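Local structure of proline iminopeptidase (3WMR) at residues R164-A167 with L168-P171; M155-W158 with L159-A163. The protein is an alpha/beta hydrolase that acts as an amidohydrolase on polyketide substrates and may release N-terminal proline from peptides. All coordinates share one frame; numbering follows the deposited sequence.

Contact 1 (R164-A167 with L168-P171); sequences RLRA and LLPP
Leu169 turns back onto Arg166 as the chain leaves helix 155-166. Its backbone N donates a hydrogen bond to Arg166 O at 3.0 Å, which closes a type I beta turn from Arg166 to Leu169. One residue earlier, Leu168 N reaches Leu165 O at 3.1 Å. The two bonds overlap, each spanning three residues.

The side chain of Leu169 lies beside the same carbonyl that its N-H grips. Its CG stands anti to its own carbonyl carbon (chi1 -66°), and this sets CG 3.5 Å from Arg166 O. The CD1 branch comes alongside the start of the Arg166 chain, 4.4 Å from its CG. Helix 171-183 meets both side chains through Leu177. An alanine here would keep the backbone bond, but losing both methyl branches would probably open a gap between the Arg166 methylenes and Leu177.

Leu168 leans back along the helix. Its CB is 3.4 Å from Leu165 O, and its CG is 3.7 Å from Arg164 O. Its CD1 comes obliquely to the Arg164 guanidinium, 4.4 Å from NH1. This is a loose van der Waals approach of a methyl to a charged group. The polar ends of both arginines are held elsewhere: Arg164 NH2 forms a salt bridge with Glu161, and Arg166 NH2 forms one with Glu181.

Pro170 then takes the N-cap position of helix 171-183, while Leu165 packs on Phe198 and His202 of helix 189-202. The motif is a type I turn making a tight helix-to-helix connection, here within the helical insertion between strands 143-149 and 258-263 of the alpha/beta hydrolase fold.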
loop_
_atom_site.group_PDB
_atom_site.type_symbol
_atom_site.label_atom_id
_atom_site.label_comp_id
_atom_site.label_asym_id
_atom_site.label_seq_id
_atom_site.Cartn_x
_atom_site.Cartn_y
_atom_site.Cartn_z
ATOM N N ARG A 164 18.263 2.323 -10.516
ATOM C CA ARG A 164 19.403 1.744 -9.822
ATOM C C ARG A 164 19.259 0.219 -9.711
ATOM O O ARG A 164 20.165 -0.545 -10.074
ATOM C CB ARG A 164 19.558 2.383 -8.439
ATOM C CG ARG A 164 20.909 2.132 -7.800
ATOM C CD ARG A 164 21.042 2.832 -6.445
ATOM N NE ARG A 164 20.024 2.383 -5.494
ATOM C CZ ARG A 164 20.024 1.203 -4.867
ATOM N NH1 ARG A 164 20.981 0.307 -5.081
ATOM N NH2 ARG A 164 19.039 0.911 -4.029
ATOM N N LEU A 165 18.097 -0.223 -9.253
ATOM C CA LEU A 165 17.830 -1.666 -9.081
ATOM C C LEU A 165 17.822 -2.407 -10.407
ATOM O O LEU A 165 18.304 -3.550 -10.500
ATOM C CB LEU A 165 16.482 -1.872 -8.384
ATOM C CG LEU A 165 16.373 -1.308 -6.965
ATOM C CD1 LEU A 165 14.969 -1.579 -6.445
ATOM C CD2 LEU A 165 17.435 -1.904 -6.051
ATOM N N ARG A 166 17.277 -1.752 -11.434
ATOM C CA ARG A 166 17.180 -2.338 -12.764
ATOM C C ARG A 166 18.563 -2.537 -13.382
ATOM O O ARG A 166 18.792 -3.544 -14.042
ATOM C CB ARG A 166 16.291 -1.494 -13.686
ATOM C CG ARG A 166 14.791 -1.633 -13.431
ATOM C CD ARG A 166 14.009 -0.499 -14.120
ATOM N NE ARG A 166 14.222 -0.507 -15.574
ATOM C CZ ARG A 166 13.270 -0.463 -16.505
ATOM N NH1 ARG A 166 11.996 -0.355 -16.172
ATOM N NH2 ARG A 166 13.601 -0.498 -17.793
ATOM N N ALA A 167 19.472 -1.591 -13.145
ATOM C CA ALA A 167 20.887 -1.731 -13.537
ATOM C C ALA A 167 21.614 -2.925 -12.886
ATOM O O ALA A 167 22.699 -3.290 -13.328
ATOM C CB ALA A 167 21.650 -0.439 -13.233
ATOM N N LEU A 168 21.054 -3.494 -11.818
ATOM C CA LEU A 168 21.626 -4.701 -11.171
ATOM C C LEU A 168 21.022 -6.001 -11.701
ATOM O O LEU A 168 21.445 -7.095 -11.313
ATOM C CB LEU A 168 21.453 -4.626 -9.649
ATOM C CG LEU A 168 22.188 -3.467 -8.969
ATOM C CD1 LEU A 168 21.683 -3.265 -7.550
ATOM C CD2 LEU A 168 23.701 -3.694 -8.974
ATOM N N LEU A 169 20.034 -5.896 -12.587
ATOM C CA LEU A 169 19.494 -7.074 -13.266
ATOM C C LEU A 169 20.466 -7.552 -14.334
ATOM O O LEU A 169 21.340 -6.783 -14.746
ATOM C CB LEU A 169 18.150 -6.742 -13.913
ATOM C CG LEU A 169 17.020 -6.412 -12.940
ATOM C CD1 LEU A 169 15.809 -5.953 -13.718
ATOM C CD2 LEU A 169 16.661 -7.621 -12.079
ATOM N N PRO A 170 20.310 -8.805 -14.805
ATOM C CA PRO A 170 21.134 -9.277 -15.927
ATOM C C PRO A 170 20.989 -8.384 -17.172
ATOM O O PRO A 170 19.903 -7.841 -17.418
ATOM C CB PRO A 170 20.593 -10.685 -16.206
ATOM C CG PRO A 170 19.950 -11.106 -14.934
ATOM C CD PRO A 170 19.398 -9.853 -14.315
ATOM N N PRO A 171 22.078 -8.205 -17.935
ATOM C CA PRO A 171 22.006 -7.323 -19.104
ATOM C C PRO A 171 20.849 -7.644 -20.060
ATOM O O PRO A 171 20.151 -6.730 -20.490
ATOM C CB PRO A 171 23.367 -7.538 -19.776
ATOM C CG PRO A 171 24.278 -7.848 -18.636
ATOM C CD PRO A 171 23.455 -8.693 -17.703
#

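Contact 2 (M155-W158 with L159-A163); sequences MKIW and LQEMA
The indole of Trp158 lies between two methionine methyl groups. Over one face sits Met162 CE, 3.9 Å from the centroid of the five-membered ring and 14° off its normal, a CH-pi contact. Met162 SD rests over the same face at 4.1 Å from that centroid, making a Met-aromatic contact. On the opposite face, Met155 CE stands 3.6 Å above the ring plane, displaced toward the rim. The ring N-H is also held: NE1 hydrogen-bonds to Glu235 O.

Torsions explain the contact. Trp158 CG, anti to the backbone N (chi1 -178°), lies beside the carbonyl carbon, and the indole then meets Met162 one turn on. Met162 bends at chi2 and again at chi3 (95°), which folds its methyl back over the indole. Its CG also passes 3.8 Å from Trp158 CD1. Met162 N donates to Trp158 O at 2.8 Å, the usual helical bond four residues on.

Away from the ring, Gln160 extends beyond CG, which lies 3.5 Å from Lys156 O. Glu161 bends at chi2, and its CG comes close to Ile157 O. Its carboxylate OE1 takes a hydrogen bond from Thr269 OG1, while Lys156 NZ forms a salt bridge with Asp244.

Trp158 lies about 4 Å from His293 and about 5 Å from Asp266, side chain to side chain; both are predicted active-site residues. Dispersion and sulfur contact hold the buried ring beside them, and its rotation is probably fixed by the two methionines and the one hydrogen bond.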
loop_
_atom_site.group_PDB
_atom_site.type_symbol
_atom_site.label_atom_id
_atom_site.label_comp_id
_atom_site.label_asym_id
_atom_site.label_seq_id
_atom_site.Cartn_x
_atom_site.Cartn_y
_atom_site.Cartn_z
ATOM N N MET A 155 7.512 9.563 -5.539
ATOM C CA MET A 155 7.626 8.761 -6.759
ATOM C C MET A 155 8.815 9.176 -7.627
ATOM O O MET A 155 9.286 8.385 -8.451
ATOM C CB MET A 155 6.320 8.800 -7.552
ATOM C CG MET A 155 5.129 8.253 -6.776
ATOM S SD MET A 155 5.404 6.689 -5.906
ATOM C CE MET A 155 5.563 5.510 -7.282
ATOM N N LYS A 156 9.330 10.397 -7.433
ATOM C CA LYS A 156 10.558 10.799 -8.122
ATOM C C LYS A 156 11.752 10.005 -7.637
ATOM O O LYS A 156 12.527 9.470 -8.450
ATOM C CB LYS A 156 10.857 12.292 -7.916
ATOM C CG LYS A 156 9.898 13.196 -8.637
ATOM C CD LYS A 156 10.338 14.658 -8.534
ATOM C CE LYS A 156 9.265 15.580 -9.080
ATOM N NZ LYS A 156 9.030 15.342 -10.541
ATOM N N ILE A 157 11.909 9.935 -6.316
ATOM C CA ILE A 157 12.974 9.145 -5.731
ATOM C C ILE A 157 12.736 7.662 -6.085
ATOM O O ILE A 157 13.681 6.940 -6.383
ATOM C CB ILE A 157 13.056 9.319 -4.201
ATOM C CG1 ILE A 157 13.366 10.777 -3.827
ATOM C CG2 ILE A 157 14.136 8.419 -3.629
ATOM C CD1 ILE A 157 13.225 11.075 -2.348
ATOM N N TRP A 158 11.475 7.233 -6.065
ATOM C CA TRP A 158 11.122 5.859 -6.476
ATOM C C TRP A 158 11.705 5.560 -7.848
ATOM O O TRP A 158 12.464 4.620 -7.986
ATOM C CB TRP A 158 9.601 5.682 -6.475
ATOM C CG TRP A 158 9.084 4.281 -6.834
ATOM C CD1 TRP A 158 8.730 3.849 -8.066
ATOM C CD2 TRP A 158 8.798 3.201 -5.931
ATOM N NE1 TRP A 158 8.248 2.573 -8.002
ATOM C CE2 TRP A 158 8.311 2.133 -6.707
ATOM C CE3 TRP A 158 8.937 3.022 -4.553
ATOM C CZ2 TRP A 158 7.939 0.910 -6.149
ATOM C CZ3 TRP A 158 8.566 1.795 -3.991
ATOM C CH2 TRP A 158 8.074 0.761 -4.786
ATOM N N LEU A 159 11.400 6.393 -8.849
ATOM C CA LEU A 159 11.886 6.151 -10.200
ATOM C C LEU A 159 13.412 6.174 -10.319
ATOM O O LEU A 159 13.966 5.399 -11.088
ATOM C CB LEU A 159 11.234 7.090 -11.224
ATOM C CG LEU A 159 9.844 6.633 -11.668
ATOM C CD1 LEU A 159 9.161 7.710 -12.496
ATOM C CD2 LEU A 159 9.934 5.312 -12.436
ATOM N N GLN A 160 14.095 7.029 -9.564
ATOM C CA GLN A 160 15.571 6.979 -9.522
ATOM C C GLN A 160 16.078 5.647 -8.972
ATOM O O GLN A 160 17.022 5.027 -9.508
ATOM C CB GLN A 160 16.117 8.145 -8.692
ATOM C CG GLN A 160 15.890 9.463 -9.395
ATOM C CD GLN A 160 16.071 10.697 -8.532
ATOM O OE1 GLN A 160 16.032 10.647 -7.306
ATOM N NE2 GLN A 160 16.265 11.830 -9.196
ATOM N N GLU A 161 15.436 5.184 -7.912
ATOM C CA GLU A 161 15.839 3.940 -7.295
ATOM C C GLU A 161 15.510 2.721 -8.171
ATOM O O GLU A 161 16.293 1.776 -8.208
ATOM C CB GLU A 161 15.259 3.827 -5.876
ATOM C CG GLU A 161 15.961 4.753 -4.897
ATOM C CD GLU A 161 17.387 4.311 -4.622
ATOM O OE1 GLU A 161 17.592 3.377 -3.802
ATOM O OE2 GLU A 161 18.313 4.893 -5.237
ATOM N N MET A 162 14.397 2.766 -8.903
ATOM C CA MET A 162 14.080 1.706 -9.874
ATOM C C MET A 162 15.197 1.555 -10.919
ATOM O O MET A 162 15.612 0.444 -11.236
ATOM C CB MET A 162 12.770 1.987 -10.592
ATOM C CG MET A 162 11.508 1.965 -9.740
ATOM S SD MET A 162 11.303 0.537 -8.654
ATOM C CE MET A 162 11.968 1.152 -7.112
ATOM N N ALA A 163 15.674 2.679 -11.447
ATOM C CA ALA A 163 16.771 2.669 -12.410
ATOM C C ALA A 163 18.017 2.039 -11.788
ATOM O O ALA A 163 18.728 1.280 -12.441
ATOM C CB ALA A 163 17.071 4.087 -12.896
#

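From the N terminus, the chain leaves strand 143-149 and enters helix 155-166. Contact 2 comes first and joins successive turns of that helix. Contact 1 follows directly, where the helix gives way to a turn that closes at Leu169 and leads into helix 171-183. The two lie in series, so they neither nest nor cross. Their segments adjoin in sequence, and the centres of contact 1 and contact 2 are about 13 Å apart. Contact 2 lies nearer the centre of the chain and faces the predicted catalytic residues and helix 270-279. Contact 1 lies farther out and ties the same helix to helices 171-183 and 189-202.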